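Cytochrome c-550-like protein (Thermosynechococcus elongatus, PDB 4LJI) is a probable low-potential cytochrome c that carries one covalently bound heme c and can partly replace cytochrome c-550 (PsbV) of photosystem II. Local coordinates at residues Asp5-Gln10 / Ala126-Trp131; Val18-Asn23 / Leu117-Leu122; Glu44-Asn49 / Asp107-Glu112. All coordinates share one frame; numbering follows the deposited sequence. Where two conformers were deposited one is given.

Contact 1: Asp5-Gln10 / Ala126-Trp131; sequences DNYVIQ and AVAPGW
Tyr7 meets Ala128 and Trp131 in a small, buried van der Waals contact that ties the N-terminal end of this cytochrome c fold to the chain just beyond its C-terminal helix. Helix 6-10 supplies the tyrosine; helix 111-127 has ended at Val127, and Ala128 begins a type II beta turn that closes at Trp131. Only 78 Å² is buried between the segments, and no hydrogen bond joins them. The phenol oxygen does the touching, and it meets carbon: Tyr7 OH lies 3.4 Å from Ala128 CB, whose methyl group points toward the short helix. The tyrosine ring reaches that far because CG stands opposite the backbone N (chi1 178°), which extends the side chain away from its own helix. Lys40 of helix 33-46 makes a cation-pi contact with the ring, and Phe120 of the C-terminal helix packs beside it. The Trp131 side chain runs at about a right angle to that of Tyr7 and offers its six-membered ring. Its indole N-H bonds to Leu64 O, outside the contact, and it is the ring carbon CE3 that comes nearest the tyrosine. The turn brings Ala128 and Trp131 to the same partner: Trp131 N bonds to Ala128 O across 3.3 Å, while Gly130, with phi 82°, takes the left-handed conformation that the third position of a type II turn requires. On the solvent side of helix 6-10, Asn6 ND2 donates to Gln10 OE1 at 3.0 Å, a bond between side chains one turn apart. The indole approach to the phenol is looser than that of the alanine methyl, with Trp131 CE3 4.1 Å from Tyr7 OH.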
loop_
_atom_site.group_PDB
_atom_site.type_symbol
_atom_site.label_atom_id
_atom_site.label_comp_id
_atom_site.label_asym_id
_atom_site.label_seq_id
_atom_site.Cartn_x
_atom_site.Cartn_y
_atom_site.Cartn_z
ATOM N N ASP A 5 12.887 -12.163 8.456
ATOM C CA ASP A 5 13.316 -11.422 7.284
ATOM C C ASP A 5 14.613 -10.654 7.556
ATOM O O ASP A 5 14.857 -10.192 8.666
ATOM C CB ASP A 5 12.187 -10.524 6.777
ATOM C CG ASP A 5 11.081 -11.318 6.083
ATOM O OD1 ASP A 5 10.975 -12.545 6.327
ATOM O OD2 ASP A 5 10.320 -10.722 5.295
ATOM N N ASN A 6 15.461 -10.552 6.531
ATOM C CA ASN A 6 16.756 -9.895 6.680
ATOM C C ASN A 6 16.626 -8.463 7.173
ATOM O O ASN A 6 17.437 -8.012 7.969
ATOM C CB ASN A 6 17.577 -9.939 5.384
ATOM C CG ASN A 6 18.984 -9.355 5.561
ATOM O OD1 ASN A 6 19.825 -9.937 6.252
ATOM N ND2 ASN A 6 19.239 -8.200 4.939
ATOM N N TYR A 7 15.592 -7.766 6.712
ATOM C CA TYR A 7 15.372 -6.382 7.131
ATOM C C TYR A 7 15.328 -6.248 8.647
ATOM O O TYR A 7 15.844 -5.294 9.208
ATOM C CB TYR A 7 14.121 -5.789 6.483
ATOM C CG TYR A 7 13.825 -4.366 6.918
ATOM C CD1 TYR A 7 14.414 -3.288 6.271
ATOM C CD2 TYR A 7 12.984 -4.102 8.001
ATOM C CE1 TYR A 7 14.164 -1.993 6.671
ATOM C CE2 TYR A 7 12.710 -2.808 8.392
ATOM C CZ TYR A 7 13.309 -1.756 7.721
ATOM O OH TYR A 7 13.056 -0.463 8.103
ATOM N N VAL A 8 14.710 -7.223 9.301
ATOM C CA VAL A 8 14.629 -7.231 10.758
ATOM C C VAL A 8 15.985 -7.472 11.457
ATOM O O VAL A 8 16.309 -6.841 12.479
ATOM C CB VAL A 8 13.599 -8.281 11.219
ATOM C CG1 VAL A 8 13.723 -8.490 12.752
ATOM C CG2 VAL A 8 12.188 -7.898 10.739
ATOM N N ILE A 9 16.775 -8.400 10.927
ATOM C CA ILE A 9 18.101 -8.662 11.485
ATOM C C ILE A 9 19.033 -7.462 11.295
ATOM O O ILE A 9 19.631 -6.979 12.255
ATOM C CB ILE A 9 18.752 -9.896 10.839
ATOM C CG1 ILE A 9 17.858 -11.117 11.014
ATOM C CG2 ILE A 9 20.121 -10.161 11.441
ATOM C CD1 ILE A 9 17.555 -11.406 12.440
ATOM N N GLN A 10 19.133 -6.984 10.053
ATOM C CA GLN A 10 20.132 -5.985 9.664
ATOM C C GLN A 10 19.713 -4.532 9.910
ATOM O O GLN A 10 20.540 -3.687 10.265
ATOM C CB GLN A 10 20.528 -6.174 8.187
ATOM C CG GLN A 10 21.546 -5.148 7.659
ATOM C CD GLN A 10 21.867 -5.334 6.175
ATOM O OE1 GLN A 10 21.440 -6.309 5.550
ATOM N NE2 GLN A 10 22.628 -4.393 5.608
ATOM N N ALA A 126 12.530 3.716 15.961
ATOM C CA ALA A 126 13.672 3.879 16.851
ATOM C C ALA A 126 15.049 3.683 16.155
ATOM O O ALA A 126 16.014 4.426 16.429
ATOM C CB ALA A 126 13.535 2.956 18.069
ATOM N N VAL A 127 15.164 2.673 15.303
ATOM C CA VAL A 127 16.490 2.242 14.837
ATOM C C VAL A 127 16.742 2.120 13.345
ATOM O O VAL A 127 17.894 2.017 12.926
ATOM C CB VAL A 127 16.906 0.886 15.453
ATOM C CG1 VAL A 127 16.755 0.896 16.977
ATOM C CG2 VAL A 127 16.128 -0.248 14.835
ATOM N N ALA A 128 15.688 2.093 12.550
ATOM C CA ALA A 128 15.844 1.858 11.134
ATOM C C ALA A 128 16.387 3.114 10.464
ATOM O O ALA A 128 15.809 4.180 10.595
ATOM C CB ALA A 128 14.527 1.450 10.562
ATOM N N PRO A 129 17.529 2.987 9.763
ATOM C CA PRO A 129 18.131 4.110 9.030
ATOM C C PRO A 129 17.162 4.775 8.057
ATOM O O PRO A 129 16.541 4.083 7.249
ATOM C CB PRO A 129 19.270 3.439 8.260
ATOM C CG PRO A 129 19.704 2.332 9.188
ATOM C CD PRO A 129 18.398 1.796 9.756
ATOM N N GLY A 130 17.003 6.090 8.182
ATOM C CA GLY A 130 16.207 6.879 7.258
ATOM C C GLY A 130 14.709 6.890 7.501
ATOM O O GLY A 130 13.980 7.696 6.915
ATOM N N TRP A 131 14.246 5.997 8.365
ATOM C CA TRP A 131 12.827 5.883 8.616
ATOM C C TRP A 131 12.215 7.216 8.999
ATOM O O TRP A 131 12.657 7.871 9.956
ATOM C CB TRP A 131 12.568 4.868 9.720
ATOM C CG TRP A 131 11.126 4.674 10.066
ATOM C CD1 TRP A 131 10.398 5.397 10.960
ATOM C CD2 TRP A 131 10.242 3.657 9.563
ATOM N NE1 TRP A 131 9.126 4.902 11.045
ATOM C CE2 TRP A 131 9.001 3.835 10.199
ATOM C CE3 TRP A 131 10.383 2.623 8.639
ATOM C CZ2 TRP A 131 7.904 3.001 9.958
ATOM C CZ3 TRP A 131 9.288 1.802 8.383
ATOM C CH2 TRP A 131 8.060 2.001 9.034
#

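Contact 2: Val18-Asn23 / Leu117-Leu122; sequences VELPVN and LAAFIL. With HEC (heme c), chain C.
Leu20 and Ala119 touch through their methyl groups, Leu20 CD1 standing 3.6 Å from Ala119 CB, where strand 17-21 lies against helix 111-127. The two side chains arrive differently. Leu20 points toward the helix and, with CG opposite its carbonyl carbon (chi1 -62°), sends CD1 onto the helix surface, where the methyl also comes within 3.7 Å of Ala119 O. Ala119 turns its CB neither straight at the strand nor away from it, and its small size lets the backbones come close: the CA atoms of Leu20 and Ala119 are 7.1 Å apart. One turn further, Leu122 points toward the strand with CG opposite its backbone N (chi1 -162°). Its CD2 reaches the backbone rather than a side chain, 4.1 Å from Pro21 O, a van der Waals approach. The interface buries 168 Å² and contains no hydrogen bond. Around it, Phe31 of the partner strand touches both Leu20 and Ala119, while Leu36 and Ile79 also pack on the alanine.

A different side of the same helix serves the cofactor. Ile121 CD1 lies 3.5 Å from the heme methyl CMB, and Leu117 CD2 reaches the same methyl at 3.9 Å. Thus the helix has aliphatic groups on two sides, one set for the strand and the other for the porphyrin margin. This use of a long C-terminal helix, packed on the protein body and lining one border of the heme pocket, is typical of the cytochrome c fold, to which a two-stranded antiparallel sheet is added here.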
loop_
_atom_site.group_PDB
_atom_site.type_symbol
_atom_site.label_atom_id
_atom_site.label_comp_id
_atom_site.label_asym_id
_atom_site.label_seq_id
_atom_site.Cartn_x
_atom_site.Cartn_y
_atom_site.Cartn_z
ATOM N N VAL A 18 13.472 -8.238 21.500
ATOM C CA VAL A 18 13.638 -6.824 21.779
ATOM C C VAL A 18 12.535 -6.495 22.776
ATOM O O VAL A 18 11.496 -7.163 22.792
ATOM C CB VAL A 18 13.462 -5.974 20.466
ATOM C CG1 VAL A 18 12.024 -6.052 19.952
ATOM C CG2 VAL A 18 13.852 -4.527 20.692
ATOM N N GLU A 19 12.757 -5.478 23.609
ATOM C CA GLU A 19 11.741 -5.035 24.557
ATOM C C GLU A 19 11.159 -3.703 24.127
ATOM O O GLU A 19 11.916 -2.729 23.954
ATOM C CB GLU A 19 12.365 -4.894 25.950
ATOM C CG GLU A 19 12.888 -6.199 26.480
ATOM C CD GLU A 19 11.756 -7.131 26.831
ATOM O OE1 GLU A 19 10.676 -6.620 27.210
ATOM O OE2 GLU A 19 11.937 -8.355 26.728
ATOM N N LEU A 20 9.835 -3.636 23.942
ATOM C CA LEU A 20 9.229 -2.378 23.477
ATOM C C LEU A 20 8.204 -1.835 24.441
ATOM O O LEU A 20 7.514 -2.599 25.111
ATOM C CB LEU A 20 8.564 -2.561 22.114
ATOM C CG LEU A 20 9.532 -2.952 20.992
ATOM C CD1 LEU A 20 8.734 -3.421 19.787
ATOM C CD2 LEU A 20 10.469 -1.800 20.593
ATOM N N PRO A 21 8.123 -0.495 24.546
ATOM C CA PRO A 21 7.192 0.124 25.492
ATOM C C PRO A 21 5.773 -0.288 25.198
ATOM O O PRO A 21 5.230 0.017 24.124
ATOM C CB PRO A 21 7.353 1.612 25.206
ATOM C CG PRO A 21 8.719 1.745 24.723
ATOM C CD PRO A 21 9.025 0.497 23.939
ATOM N N VAL A 22 5.154 -0.944 26.151
ATOM C CA VAL A 22 3.814 -1.418 25.923
ATOM C C VAL A 22 2.792 -0.367 26.375
ATOM O O VAL A 22 1.716 -0.260 25.799
ATOM C CB VAL A 22 3.619 -2.820 26.565
ATOM C CG1 VAL A 22 3.360 -2.703 28.057
ATOM C CG2 VAL A 22 2.544 -3.612 25.848
ATOM N N ASN A 23 3.158 0.452 27.360
ATOM C CA ASN A 23 2.316 1.563 27.804
ATOM C C ASN A 23 3.127 2.707 28.388
ATOM O O ASN A 23 4.350 2.625 28.477
ATOM C CB ASN A 23 1.269 1.113 28.810
ATOM C CG ASN A 23 1.884 0.480 30.050
ATOM O OD1 ASN A 23 2.974 0.856 30.486
ATOM N ND2 ASN A 23 1.198 -0.510 30.604
ATOM N N LEU A 117 2.257 -5.323 14.247
ATOM C CA LEU A 117 2.400 -4.198 13.299
ATOM C C LEU A 117 2.849 -2.961 14.081
ATOM O O LEU A 117 3.767 -2.250 13.661
ATOM C CB LEU A 117 1.089 -3.964 12.534
ATOM C CG LEU A 117 0.856 -2.731 11.661
ATOM C CD1 LEU A 117 1.978 -2.639 10.617
ATOM C CD2 LEU A 117 -0.504 -2.843 10.964
ATOM N N ALA A 118 2.190 -2.678 15.204
ATOM C CA ALA A 118 2.660 -1.591 16.061
ATOM C C ALA A 118 4.117 -1.814 16.471
ATOM O O ALA A 118 4.909 -0.849 16.433
ATOM C CB ALA A 118 1.747 -1.423 17.317
ATOM N N ALA A 119 4.492 -3.039 16.879
ATOM C CA ALA A 119 5.884 -3.299 17.267
ATOM C C ALA A 119 6.859 -3.017 16.108
ATOM O O ALA A 119 7.914 -2.423 16.304
ATOM C CB ALA A 119 6.056 -4.732 17.756
ATOM N N PHE A 120 6.507 -3.450 14.908
ATOM C CA PHE A 120 7.338 -3.163 13.743
ATOM C C PHE A 120 7.535 -1.658 13.549
ATOM O O PHE A 120 8.659 -1.206 13.391
ATOM C CB PHE A 120 6.777 -3.811 12.476
ATOM C CG PHE A 120 7.471 -3.359 11.254
ATOM C CD1 PHE A 120 8.714 -3.877 10.906
ATOM C CD2 PHE A 120 6.900 -2.371 10.453
ATOM C CE1 PHE A 120 9.390 -3.434 9.731
ATOM C CE2 PHE A 120 7.578 -1.911 9.281
ATOM C CZ PHE A 120 8.831 -2.446 8.944
ATOM N N ILE A 121 6.451 -0.882 13.595
ATOM C CA ILE A 121 6.520 0.558 13.365
ATOM C C ILE A 121 7.364 1.184 14.452
ATOM O O ILE A 121 8.203 2.051 14.179
ATOM C CB ILE A 121 5.118 1.208 13.379
ATOM C CG1 ILE A 121 4.321 0.791 12.141
ATOM C CG2 ILE A 121 5.229 2.755 13.437
ATOM C CD1 ILE A 121 2.865 1.179 12.249
ATOM N N LEU A 122 7.159 0.731 15.683
ATOM C CA LEU A 122 7.834 1.310 16.837
ATOM C C LEU A 122 9.338 1.030 16.825
ATOM O O LEU A 122 10.162 1.924 17.116
ATOM C CB LEU A 122 7.157 0.827 18.120
ATOM C CG LEU A 122 7.384 1.589 19.406
ATOM C CD1 LEU A 122 7.324 3.078 19.137
ATOM C CD2 LEU A 122 6.289 1.161 20.365
HETATM FE FE HEC C . -1.658 5.972 8.375
HETATM C CHA HEC C . -1.225 8.818 10.280
HETATM C CHB HEC C . -0.282 4.050 10.886
HETATM C CHC HEC C . -2.373 3.032 6.579
HETATM C CHD HEC C . -2.541 7.823 5.708
HETATM N NA HEC C . -0.861 6.333 10.175
HETATM C C1A HEC C . -0.833 7.588 10.783
HETATM C C2A HEC C . -0.221 7.438 12.089
HETATM C C3A HEC C . 0.043 6.112 12.238
HETATM C C4A HEC C . -0.379 5.413 11.100
HETATM C CMA HEC C . 0.652 5.465 13.454
HETATM C CAA HEC C . 0.086 8.539 13.105
HETATM C CBA HEC C . 1.451 9.206 12.798
HETATM C CGA HEC C . 1.842 10.293 13.769
HETATM O O1A HEC C . 1.154 10.551 14.797
HETATM O O2A HEC C . 2.906 10.960 13.550
HETATM N NB HEC C . -1.371 3.923 8.651
HETATM C C1B HEC C . -0.837 3.389 9.766
HETATM C C2B HEC C . -0.808 1.987 9.627
HETATM C C3B HEC C . -1.422 1.649 8.446
HETATM C C4B HEC C . -1.754 2.939 7.819
HETATM C CMB HEC C . -0.283 1.020 10.666
HETATM C CAB HEC C . -1.632 0.300 7.867
HETATM C CBB HEC C . -2.539 -0.444 8.606
HETATM N NC HEC C . -2.327 5.505 6.481
HETATM C C1C HEC C . -2.569 4.256 5.972
HETATM C C2C HEC C . -2.898 4.418 4.621
HETATM C C3C HEC C . -2.957 5.762 4.357
HETATM C C4C HEC C . -2.605 6.465 5.542
HETATM C CMC HEC C . -3.186 3.281 3.650
HETATM C CAC HEC C . -3.238 6.353 3.011
HETATM C CBC HEC C . -4.424 6.146 2.395
HETATM N ND HEC C . -1.829 7.914 8.072
HETATM C C1D HEC C . -2.265 8.456 6.926
HETATM C C2D HEC C . -2.392 9.905 7.081
HETATM C C3D HEC C . -2.013 10.198 8.341
HETATM C C4D HEC C . -1.645 8.930 8.953
HETATM C CMD HEC C . -2.838 10.882 6.011
HETATM C CAD HEC C . -2.007 11.562 8.976
HETATM C CBD HEC C . -3.288 11.654 9.831
HETATM C CGD HEC C . -3.813 12.900 10.519
HETATM O O1D HEC C . -3.065 13.725 11.111
HETATM O O2D HEC C . -5.055 13.086 10.514
#

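Contact 3: Glu44-Asn49 / Asp107-Glu112; sequences EENCKN and DWLTTE. With HEC (heme c), chain C.
Asn46 and Trp108 are joined by a hydrogen bond beside the CXXCH heme-binding motif of this cytochrome c, which begins at Cys47. This bond is the tight part of the contact: Trp108 NE1 donates to Asn46 OD1 over 3.0 Å, with an N-H...O angle of 154°. The oxygen lies in the plane of the indole, at its edge, yet the donor stands well above the carbonyl plane of the amide, and the two flat groups are turned 73° apart. The other amide branch is held as well: Asn46 ND2 bonds to Leu42 O one turn back in helix 33-46, which fixes the amide rotation and directs OD1 to the indole. With an alanine here, the indole N-H of Trp108 would probably lose its mate and Leu42 O its side-chain donor, and the ring would be freer to turn.

The rest is looser. The indole touches the asparagine along its N-H edge, through NE1, CE2 and CZ2, and is otherwise largely toward solvent; Leu109, though buried, brings CD1 no nearer than 4.4 Å to Asn46 ND2. Beyond Cys47, Asn49 OD1 accepts a hydrogen bond from the backbone N of Asn49 of the second subunit. At the heme, the Asn46 carbonyl oxygen lies 3.6 Å from CAB, the carbon to which Cys47 SG is bonded at 1.7 Å.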
loop_
_atom_site.group_PDB
_atom_site.type_symbol
_atom_site.label_atom_id
_atom_site.label_comp_id
_atom_site.label_asym_id
_atom_site.label_seq_id
_atom_site.Cartn_x
_atom_site.Cartn_y
_atom_site.Cartn_z
ATOM N N GLU A 44 3.715 -4.030 5.016
ATOM C CA GLU A 44 3.907 -4.052 3.564
ATOM C C GLU A 44 2.602 -4.311 2.843
ATOM O O GLU A 44 2.415 -3.827 1.728
ATOM C CB GLU A 44 4.896 -5.145 3.180
ATOM C CG GLU A 44 6.286 -4.882 3.677
ATOM C CD GLU A 44 7.230 -6.002 3.323
ATOM O OE1 GLU A 44 8.378 -5.693 2.953
ATOM O OE2 GLU A 44 6.808 -7.183 3.398
ATOM N N GLU A 45 1.695 -5.065 3.470
ATOM C CA GLU A 45 0.452 -5.439 2.799
ATOM C C GLU A 45 -0.658 -4.410 2.937
ATOM O O GLU A 45 -1.518 -4.282 2.055
ATOM C CB GLU A 45 -0.033 -6.833 3.246
ATOM C CG GLU A 45 0.981 -7.993 3.031
ATOM C CD GLU A 45 1.487 -8.179 1.586
ATOM O OE1 GLU A 45 0.911 -7.603 0.626
ATOM O OE2 GLU A 45 2.481 -8.927 1.412
ATOM N N ASN A 46 -0.621 -3.637 4.016
ATOM C CA ASN A 46 -1.764 -2.816 4.390
ATOM C C ASN A 46 -1.520 -1.328 4.453
ATOM O O ASN A 46 -2.489 -0.557 4.510
ATOM C CB ASN A 46 -2.325 -3.273 5.746
ATOM C CG ASN A 46 -2.897 -4.664 5.684
ATOM O OD1 ASN A 46 -3.929 -4.885 5.033
ATOM N ND2 ASN A 46 -2.227 -5.625 6.320
ATOM N N CYS A 47 -0.253 -0.933 4.531
ATOM C CA CYS A 47 0.076 0.438 4.918
ATOM C C CYS A 47 1.058 1.128 3.982
ATOM O O CYS A 47 1.244 2.351 4.054
ATOM C CB CYS A 47 0.668 0.484 6.353
ATOM S SG CYS A 47 -0.233 -0.533 7.512
ATOM N N LYS A 48 1.723 0.343 3.144
ATOM C CA LYS A 48 2.878 0.843 2.391
ATOM C C LYS A 48 2.567 1.875 1.299
ATOM O O LYS A 48 3.442 2.630 0.918
ATOM C CB LYS A 48 3.707 -0.322 1.817
ATOM C CG LYS A 48 5.099 0.051 1.385
ATOM C CD LYS A 48 5.863 -1.216 1.072
ATOM C CE LYS A 48 7.148 -0.912 0.335
ATOM N NZ LYS A 48 7.943 -2.157 0.237
ATOM N N ASN A 49 1.343 1.902 0.778
ATOM C CA ASN A 49 1.056 2.889 -0.271
ATOM C C ASN A 49 1.226 4.304 0.292
ATOM O O ASN A 49 1.616 5.205 -0.416
ATOM C CB ASN A 49 -0.377 2.815 -0.773
ATOM C CG ASN A 49 -0.776 1.467 -1.354
ATOM O OD1 ASN A 49 -1.919 1.347 -1.772
ATOM N ND2 ASN A 49 0.108 0.477 -1.393
ATOM N N ASP A 107 -12.122 -7.424 12.482
ATOM C CA ASP A 107 -12.440 -8.419 11.477
ATOM C C ASP A 107 -11.319 -8.462 10.440
ATOM O O ASP A 107 -11.163 -9.438 9.701
ATOM C CB ASP A 107 -13.773 -8.059 10.835
ATOM C CG ASP A 107 -14.820 -7.676 11.870
ATOM O OD1 ASP A 107 -15.450 -8.588 12.468
ATOM O OD2 ASP A 107 -14.994 -6.458 12.107
ATOM N N TRP A 108 -10.528 -7.400 10.408
ATOM C CA TRP A 108 -9.405 -7.313 9.480
ATOM C C TRP A 108 -8.130 -7.809 10.165
ATOM O O TRP A 108 -7.509 -8.772 9.715
ATOM C CB TRP A 108 -9.267 -5.874 8.983
ATOM C CG TRP A 108 -8.344 -5.695 7.805
ATOM C CD1 TRP A 108 -7.005 -5.475 7.851
ATOM C CD2 TRP A 108 -8.701 -5.706 6.415
ATOM N NE1 TRP A 108 -6.495 -5.353 6.580
ATOM C CE2 TRP A 108 -7.517 -5.494 5.679
ATOM C CE3 TRP A 108 -9.906 -5.872 5.721
ATOM C CZ2 TRP A 108 -7.502 -5.442 4.279
ATOM C CZ3 TRP A 108 -9.888 -5.822 4.323
ATOM C CH2 TRP A 108 -8.691 -5.612 3.625
ATOM N N LEU A 109 -7.747 -7.164 11.262
ATOM C CA LEU A 109 -6.602 -7.617 12.043
ATOM C C LEU A 109 -6.955 -7.876 13.509
ATOM O O LEU A 109 -7.618 -7.068 14.135
ATOM C CB LEU A 109 -5.471 -6.591 11.940
ATOM C CG LEU A 109 -4.914 -6.505 10.521
ATOM C CD1 LEU A 109 -3.874 -5.402 10.423
ATOM C CD2 LEU A 109 -4.331 -7.841 10.145
ATOM N N THR A 110 -6.498 -8.999 14.047
ATOM C CA THR A 110 -6.764 -9.352 15.457
ATOM C C THR A 110 -5.850 -8.482 16.301
ATOM O O THR A 110 -4.912 -7.869 15.786
ATOM C CB THR A 110 -6.411 -10.790 15.742
ATOM O OG1 THR A 110 -4.987 -10.969 15.628
ATOM C CG2 THR A 110 -7.147 -11.718 14.765
ATOM N N THR A 111 -6.143 -8.424 17.587
ATOM C CA THR A 111 -5.329 -7.740 18.582
ATOM C C THR A 111 -3.846 -8.067 18.444
ATOM O O THR A 111 -3.025 -7.163 18.375
ATOM C CB THR A 111 -5.800 -8.156 20.001
ATOM O OG1 THR A 111 -7.204 -7.922 20.082
ATOM C CG2 THR A 111 -5.069 -7.366 21.089
ATOM N N GLU A 112 -3.512 -9.354 18.411
ATOM C CA GLU A 112 -2.119 -9.783 18.366
ATOM C C GLU A 112 -1.437 -9.358 17.066
ATOM O O GLU A 112 -0.280 -8.937 17.064
ATOM C CB GLU A 112 -2.010 -11.293 18.523
ATOM C CG GLU A 112 -2.345 -11.793 19.934
ATOM C CD GLU A 112 -3.765 -12.319 20.029
ATOM O OE1 GLU A 112 -4.638 -11.793 19.297
ATOM O OE2 GLU A 112 -4.004 -13.261 20.838
HETATM FE FE HEC C . -1.658 5.972 8.375
HETATM C CHA HEC C . -1.225 8.818 10.280
HETATM C CHB HEC C . -0.282 4.050 10.886
HETATM C CHC HEC C . -2.373 3.032 6.579
HETATM C CHD HEC C . -2.541 7.823 5.708
HETATM N NA HEC C . -0.861 6.333 10.175
HETATM C C1A HEC C . -0.833 7.588 10.783
HETATM C C2A HEC C . -0.221 7.438 12.089
HETATM C C3A HEC C . 0.043 6.112 12.238
HETATM C C4A HEC C . -0.379 5.413 11.100
HETATM C CMA HEC C . 0.652 5.465 13.454
HETATM C CAA HEC C . 0.086 8.539 13.105
HETATM C CBA HEC C . 1.451 9.206 12.798
HETATM C CGA HEC C . 1.842 10.293 13.769
HETATM O O1A HEC C . 1.154 10.551 14.797
HETATM O O2A HEC C . 2.906 10.960 13.550
HETATM N NB HEC C . -1.371 3.923 8.651
HETATM C C1B HEC C . -0.837 3.389 9.766
HETATM C C2B HEC C . -0.808 1.987 9.627
HETATM C C3B HEC C . -1.422 1.649 8.446
HETATM C C4B HEC C . -1.754 2.939 7.819
HETATM C CMB HEC C . -0.283 1.020 10.666
HETATM C CAB HEC C . -1.632 0.300 7.867
HETATM C CBB HEC C . -2.539 -0.444 8.606
HETATM N NC HEC C . -2.327 5.505 6.481
HETATM C C1C HEC C . -2.569 4.256 5.972
HETATM C C2C HEC C . -2.898 4.418 4.621
HETATM C C3C HEC C . -2.957 5.762 4.357
HETATM C C4C HEC C . -2.605 6.465 5.542
HETATM C CMC HEC C . -3.186 3.281 3.650
HETATM C CAC HEC C . -3.238 6.353 3.011
HETATM C CBC HEC C . -4.424 6.146 2.395
HETATM N ND HEC C . -1.829 7.914 8.072
HETATM C C1D HEC C . -2.265 8.456 6.926
HETATM C C2D HEC C . -2.392 9.905 7.081
HETATM C C3D HEC C . -2.013 10.198 8.341
HETATM C C4D HEC C . -1.645 8.930 8.953
HETATM C CMD HEC C . -2.838 10.882 6.011
HETATM C CAD HEC C . -2.007 11.562 8.976
HETATM C CBD HEC C . -3.288 11.654 9.831
HETATM C CGD HEC C . -3.813 12.900 10.519
HETATM O O1D HEC C . -3.065 13.725 11.111
HETATM O O2D HEC C . -5.055 13.086 10.514
#

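Overall arrangement
Helix 111-127 connects all three contacts: its start follows the Trp108-Leu109 end of contact 3, its middle forms contact 2, and the turn beyond its end enters contact 1. Phe120 bridges contacts 1 and 2, its CE1 3.6 Å from Tyr7 CE2 and its CE2 3.9 Å from Trp131 CH2. Leu117 links contacts 2 and 3, with CD2 4.2 Å from Cys47 SG. Contacts 1 and 3 do not touch, their centres lying about 19 Å apart. Contacts 2 and 3 both reach the heme, whose iron is bound by His51 and Cys101; in contact 1 the Trp131 side chain stays about 8 Å from the heme.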